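Side-chain contacts in glutamate receptor IIB,Glutamate receptor IIB (Drosophila melanogaster, PDB 4WXJ), which binds glutamate through this extracellular ligand-binding domain and probably acts as a glutamate-gated ion channel subunit in the postsynaptic membrane of muscle: residues D45-L50 against C54-N59; A90-C95 against A234-N239. All coordinates share one frame; numbering follows the deposited sequence.

Contact 1 of 2, residues D45-L50 against C54-N59; sequences DLIYML and CKFDFN
Phe-58 meets two residues of helix 42-54 in two different ways. Over the centre of one ring face sits the Ile-47 methyl CG2, 3.5 Å from the centroid and only 6° off the normal, a CH-pi contact. The edge of the same ring turns to Tyr-48: atom CZ of Phe-58 stands over the middle of the tyrosine face, 3.8 Å from CD1 of Tyr-48, in a T-shaped pair with planes at 85°. Ile-47 can offer CG2 because this methyl is anti to the backbone N, beside the carbonyl carbon, while CG1 lies beside the backbone N. Phe-58 reaches the helix with CG between its backbone N and carbonyl carbon. The Phe-56 ring lies obliquely against the end of the helix, its CE2 3.4 Å from O of Leu-50. That carbonyl oxygen accepts a short bond of 2.6 Å from N of Cys-54, with the N-H pointing at it at 157°, an i to i+4 bond in the last turn of helix 42-54. Lys-55 then leaves helical geometry with positive phi and opens the way to strand 57-62. The contact is thus the helix-to-strand turn of a beta-alpha-beta crossover, in which strand 57-62 lies parallel to strand 10-15. Leu-247 of helix 237-250 packs on Leu-46, Met-49 and Leu-50, and helix 252-261 also lies against helix 42-54.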
loop_
_atom_site.group_PDB
_atom_site.type_symbol
_atom_site.label_atom_id
_atom_site.label_comp_id
_atom_site.label_asym_id
_atom_site.label_seq_id
_atom_site.Cartn_x
_atom_site.Cartn_y
_atom_site.Cartn_z
ATOM N N ASP A 45 0.536 -7.994 -13.593
ATOM C CA ASP A 45 -0.416 -7.925 -14.696
ATOM C C ASP A 45 -0.525 -6.511 -15.268
ATOM O O ASP A 45 -0.586 -6.335 -16.484
ATOM C CB ASP A 45 -1.801 -8.395 -14.242
ATOM C CG ASP A 45 -1.861 -9.889 -13.976
ATOM O OD1 ASP A 45 -0.904 -10.608 -14.335
ATOM O OD2 ASP A 45 -2.881 -10.344 -13.414
ATOM N N LEU A 46 -0.549 -5.509 -14.394
ATOM C CA LEU A 46 -0.769 -4.132 -14.831
ATOM C C LEU A 46 0.421 -3.599 -15.630
ATOM O O LEU A 46 0.243 -2.826 -16.571
ATOM C CB LEU A 46 -1.049 -3.225 -13.630
ATOM C CG LEU A 46 -1.289 -1.745 -13.948
ATOM C CD1 LEU A 46 -2.417 -1.565 -14.959
ATOM C CD2 LEU A 46 -1.589 -0.965 -12.676
ATOM N N ILE A 47 1.630 -4.010 -15.260
ATOM C CA ILE A 47 2.824 -3.596 -15.993
ATOM C C ILE A 47 2.865 -4.285 -17.355
ATOM O O ILE A 47 3.247 -3.674 -18.353
ATOM C CB ILE A 47 4.118 -3.909 -15.209
ATOM C CG1 ILE A 47 4.211 -3.045 -13.947
ATOM C CG2 ILE A 47 5.354 -3.691 -16.085
ATOM C CD1 ILE A 47 4.366 -1.550 -14.198
ATOM N N TYR A 48 2.480 -5.558 -17.392
ATOM C CA TYR A 48 2.369 -6.288 -18.653
ATOM C C TYR A 48 1.356 -5.622 -19.577
ATOM O O TYR A 48 1.611 -5.442 -20.767
ATOM C CB TYR A 48 1.962 -7.745 -18.411
ATOM C CG TYR A 48 3.126 -8.695 -18.236
ATOM C CD1 TYR A 48 3.875 -9.113 -19.328
ATOM C CD2 TYR A 48 3.470 -9.184 -16.983
ATOM C CE1 TYR A 48 4.939 -9.983 -19.175
ATOM C CE2 TYR A 48 4.530 -10.056 -16.820
ATOM C CZ TYR A 48 5.261 -10.452 -17.919
ATOM O OH TYR A 48 6.317 -11.319 -17.761
ATOM N N MET A 49 0.203 -5.262 -19.020
ATOM C CA MET A 49 -0.851 -4.606 -19.785
ATOM C C MET A 49 -0.387 -3.245 -20.295
ATOM O O MET A 49 -0.668 -2.872 -21.435
ATOM C CB MET A 49 -2.111 -4.447 -18.930
ATOM C CG MET A 49 -2.788 -5.762 -18.577
ATOM S SD MET A 49 -3.833 -5.656 -17.109
ATOM C CE MET A 49 -5.179 -4.648 -17.720
ATOM N N LEU A 50 0.321 -2.507 -19.445
ATOM C CA LEU A 50 0.836 -1.194 -19.816
ATOM C C LEU A 50 1.991 -1.313 -20.801
ATOM O O LEU A 50 2.155 -0.469 -21.682
ATOM C CB LEU A 50 1.290 -0.424 -18.574
ATOM C CG LEU A 50 0.185 0.163 -17.696
ATOM C CD1 LEU A 50 0.764 0.680 -16.386
ATOM C CD2 LEU A 50 -0.544 1.278 -18.427
ATOM N N CYS A 54 1.593 0.715 -23.930
ATOM C CA CYS A 54 2.497 1.849 -24.106
ATOM C C CYS A 54 3.751 1.473 -24.894
ATOM O O CYS A 54 4.562 2.337 -25.227
ATOM C CB CYS A 54 2.895 2.415 -22.742
ATOM S SG CYS A 54 1.494 2.890 -21.704
ATOM N N LYS A 55 3.903 0.183 -25.180
ATOM C CA LYS A 55 5.035 -0.330 -25.951
ATOM C C LYS A 55 6.377 -0.017 -25.295
ATOM O O LYS A 55 7.050 0.951 -25.651
ATOM C CB LYS A 55 5.008 0.226 -27.379
ATOM C CG LYS A 55 3.756 -0.139 -28.168
ATOM C CD LYS A 55 3.529 -1.646 -28.199
ATOM C CE LYS A 55 2.309 -2.019 -29.020
ATOM N NZ LYS A 55 1.934 -3.446 -28.811
ATOM N N PHE A 56 6.752 -0.852 -24.330
ATOM C CA PHE A 56 8.067 -0.783 -23.710
ATOM C C PHE A 56 8.423 -2.142 -23.120
ATOM O O PHE A 56 7.537 -2.928 -22.781
ATOM C CB PHE A 56 8.114 0.303 -22.623
ATOM C CG PHE A 56 7.165 0.071 -21.472
ATOM C CD1 PHE A 56 7.463 -0.847 -20.476
ATOM C CD2 PHE A 56 5.985 0.790 -21.377
ATOM C CE1 PHE A 56 6.595 -1.054 -19.419
ATOM C CE2 PHE A 56 5.113 0.589 -20.319
ATOM C CZ PHE A 56 5.419 -0.335 -19.340
ATOM N N ASP A 57 9.719 -2.422 -23.017
ATOM C CA ASP A 57 10.191 -3.591 -22.287
ATOM C C ASP A 57 10.430 -3.190 -20.841
ATOM O O ASP A 57 10.510 -2.002 -20.530
ATOM C CB ASP A 57 11.466 -4.159 -22.911
ATOM C CG ASP A 57 11.179 -5.091 -24.069
ATOM O OD1 ASP A 57 11.059 -6.312 -23.830
ATOM O OD2 ASP A 57 11.069 -4.606 -25.214
ATOM N N PHE A 58 10.534 -4.174 -19.955
ATOM C CA PHE A 58 10.712 -3.881 -18.540
ATOM C C PHE A 58 11.361 -5.032 -17.789
ATOM O O PHE A 58 11.298 -6.186 -18.213
ATOM C CB PHE A 58 9.365 -3.546 -17.895
ATOM C CG PHE A 58 8.366 -4.663 -17.971
ATOM C CD1 PHE A 58 8.304 -5.624 -16.976
ATOM C CD2 PHE A 58 7.494 -4.757 -19.043
ATOM C CE1 PHE A 58 7.388 -6.657 -17.048
ATOM C CE2 PHE A 58 6.575 -5.786 -19.119
ATOM C CZ PHE A 58 6.523 -6.738 -18.121
ATOM N N ASN A 59 11.982 -4.694 -16.665
ATOM C CA ASN A 59 12.597 -5.671 -15.784
ATOM C C ASN A 59 12.213 -5.393 -14.336
ATOM O O ASN A 59 12.479 -4.311 -13.814
ATOM C CB ASN A 59 14.117 -5.647 -15.946
ATOM C CG ASN A 59 14.817 -6.627 -15.027
ATOM O OD1 ASN A 59 14.298 -7.707 -14.740
ATOM N ND2 ASN A 59 16.000 -6.252 -14.555
#

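Contact 2 of 2, residues A90-C95 against A234-N239; sequences AQIGIC and ADFRSN
Carbonyl O of Gln-91 lies at the edge of the Phe-236 ring, near its plane, 3.2 Å from CZ and 3.3 Å from CE1 of Phe-236. The oxygen therefore meets the slightly positive C-H edge of the ring instead of its electron-rich face. The same end of the ring also touches carbon: CB of Gln-91 lies 3.7 Å from CZ of Phe-236, and CG1 of Ile-92 comes obliquely to within 3.8 Å of CE1 of Phe-236. With chi1 at 55°, CG of Phe-236 sits between the backbone N and the carbonyl carbon, which sends the ring out toward strand 92-93. Within its own turn, the CB of Ala-234 lies over one face near the rim. Gln-91 bends at chi2 (70°), so its amide leads away from the phenylalanine, and OE1 is hydrogen-bonded to N of Thr-12. Ala-234 to Arg-237 form a type I turn, and Phe-236 occupies the N-cap position of helix 237-250. This packing brings the start of that helix to strand 92-93, an outermost strand of the parallel sheet. Tyr-11 of strand 10-15 meets the Phe-236 ring, and Val-230 of strand 214-230 also touches it.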
loop_
_atom_site.group_PDB
_atom_site.type_symbol
_atom_site.label_atom_id
_atom_site.label_comp_id
_atom_site.label_asym_id
_atom_site.label_seq_id
_atom_site.Cartn_x
_atom_site.Cartn_y
_atom_site.Cartn_z
ATOM N N ALA A 90 15.918 3.009 -10.828
ATOM C CA ALA A 90 14.707 2.490 -11.446
ATOM C C ALA A 90 13.952 3.630 -12.113
ATOM O O ALA A 90 14.041 4.779 -11.679
ATOM C CB ALA A 90 13.833 1.796 -10.416
ATOM N N GLN A 91 13.217 3.305 -13.172
ATOM C CA GLN A 91 12.466 4.299 -13.930
ATOM C C GLN A 91 10.983 4.260 -13.564
ATOM O O GLN A 91 10.252 5.226 -13.787
ATOM C CB GLN A 91 12.643 4.067 -15.434
ATOM C CG GLN A 91 14.064 4.288 -15.939
ATOM C CD GLN A 91 15.034 3.216 -15.471
ATOM O OE1 GLN A 91 14.763 2.021 -15.594
ATOM N NE2 GLN A 91 16.169 3.642 -14.924
ATOM N N ILE A 92 10.551 3.134 -13.003
ATOM C CA ILE A 92 9.155 2.931 -12.637
ATOM C C ILE A 92 9.063 2.242 -11.277
ATOM O O ILE A 92 9.756 1.259 -11.023
ATOM C CB ILE A 92 8.416 2.092 -13.708
ATOM C CG1 ILE A 92 8.271 2.905 -15.000
ATOM C CG2 ILE A 92 7.042 1.655 -13.205
ATOM C CD1 ILE A 92 7.716 2.124 -16.177
ATOM N N GLY A 93 8.208 2.778 -10.407
ATOM C CA GLY A 93 7.958 2.199 -9.097
ATOM C C GLY A 93 6.484 1.884 -8.931
ATOM O O GLY A 93 5.636 2.741 -9.186
ATOM N N ILE A 94 6.168 0.661 -8.513
ATOM C CA ILE A 94 4.773 0.235 -8.427
ATOM C C ILE A 94 4.507 -0.827 -7.360
ATOM O O ILE A 94 5.328 -1.713 -7.117
ATOM C CB ILE A 94 4.278 -0.311 -9.787
ATOM C CG1 ILE A 94 2.788 -0.672 -9.709
ATOM C CG2 ILE A 94 5.114 -1.515 -10.219
ATOM C CD1 ILE A 94 2.154 -0.989 -11.050
ATOM N N CYS A 95 3.336 -0.695 -6.741
ATOM C CA CYS A 95 2.743 -1.664 -5.819
ATOM C C CYS A 95 1.494 -0.974 -5.288
ATOM O O CYS A 95 0.932 -0.118 -5.971
ATOM C CB CYS A 95 3.686 -2.058 -4.679
ATOM S SG CYS A 95 4.192 -0.689 -3.617
ATOM N N ALA A 234 9.852 12.942 -15.670
ATOM C CA ALA A 234 10.147 11.866 -16.609
ATOM C C ALA A 234 9.293 12.035 -17.861
ATOM O O ALA A 234 8.115 12.386 -17.775
ATOM C CB ALA A 234 9.900 10.511 -15.970
ATOM N N ASP A 235 9.886 11.780 -19.023
ATOM C CA ASP A 235 9.214 12.029 -20.294
ATOM C C ASP A 235 8.217 10.929 -20.664
ATOM O O ASP A 235 7.482 11.058 -21.644
ATOM C CB ASP A 235 10.247 12.183 -21.413
ATOM C CG ASP A 235 11.027 10.907 -21.669
ATOM O OD1 ASP A 235 11.235 10.131 -20.713
ATOM O OD2 ASP A 235 11.432 10.680 -22.828
ATOM N N PHE A 236 8.195 9.853 -19.879
ATOM C CA PHE A 236 7.286 8.736 -20.127
ATOM C C PHE A 236 6.163 8.687 -19.088
ATOM O O PHE A 236 5.460 7.682 -18.967
ATOM C CB PHE A 236 8.059 7.414 -20.135
ATOM C CG PHE A 236 8.861 7.171 -18.890
ATOM C CD1 PHE A 236 8.304 6.517 -17.806
ATOM C CD2 PHE A 236 10.178 7.594 -18.808
ATOM C CE1 PHE A 236 9.042 6.291 -16.662
ATOM C CE2 PHE A 236 10.920 7.370 -17.665
ATOM C CZ PHE A 236 10.350 6.718 -16.592
ATOM N N ARG A 237 5.997 9.778 -18.347
ATOM C CA ARG A 237 4.938 9.874 -17.349
ATOM C C ARG A 237 3.567 9.919 -18.018
ATOM O O ARG A 237 2.677 9.136 -17.685
ATOM C CB ARG A 237 5.138 11.113 -16.474
ATOM C CG ARG A 237 4.035 11.347 -15.446
ATOM C CD ARG A 237 4.312 12.594 -14.623
ATOM N NE ARG A 237 4.467 13.776 -15.469
ATOM C CZ ARG A 237 3.475 14.584 -15.838
ATOM N NH1 ARG A 237 2.231 14.367 -15.429
ATOM N NH2 ARG A 237 3.733 15.629 -16.610
ATOM N N SER A 238 3.409 10.843 -18.961
ATOM C CA SER A 238 2.152 11.008 -19.682
ATOM C C SER A 238 1.803 9.749 -20.461
ATOM O O SER A 238 0.640 9.351 -20.531
ATOM C CB SER A 238 2.233 12.202 -20.634
ATOM O OG SER A 238 2.435 13.411 -19.922
ATOM N N ASN A 239 2.818 9.128 -21.050
ATOM C CA ASN A 239 2.623 7.895 -21.799
ATOM C C ASN A 239 2.043 6.800 -20.905
ATOM O O ASN A 239 1.152 6.059 -21.317
ATOM C CB ASN A 239 3.947 7.445 -22.422
ATOM C CG ASN A 239 3.837 6.112 -23.135
ATOM O OD1 ASN A 239 4.727 5.270 -23.030
ATOM N ND2 ASN A 239 2.744 5.912 -23.864
#

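Both contacts are partly buried and hold outer strands of the same parallel sheet, contact 1 strand 57-62 and contact 2 strand 92-93, with strand 10-15 between. Contact 1 runs from buried Ile-47, Leu-50 and Phe-56 out to exposed Tyr-48; in contact 2 Ile-92 is buried, Gln-91 and Phe-236 partly exposed. Contact 1 is local, and its larger interface combines aromatic and methyl packing with a helical backbone bond. Contact 2 joins segments with 138 residues between them through a single ring. Their centres lie about 11 Å apart, and they touch: CD1 of Ile-47 is 3.9 Å from CD1 of Ile-94. Tyr-11 of the central strand is shared, its ring meeting one phenylalanine of each. Neither reaches the glutamate pocket.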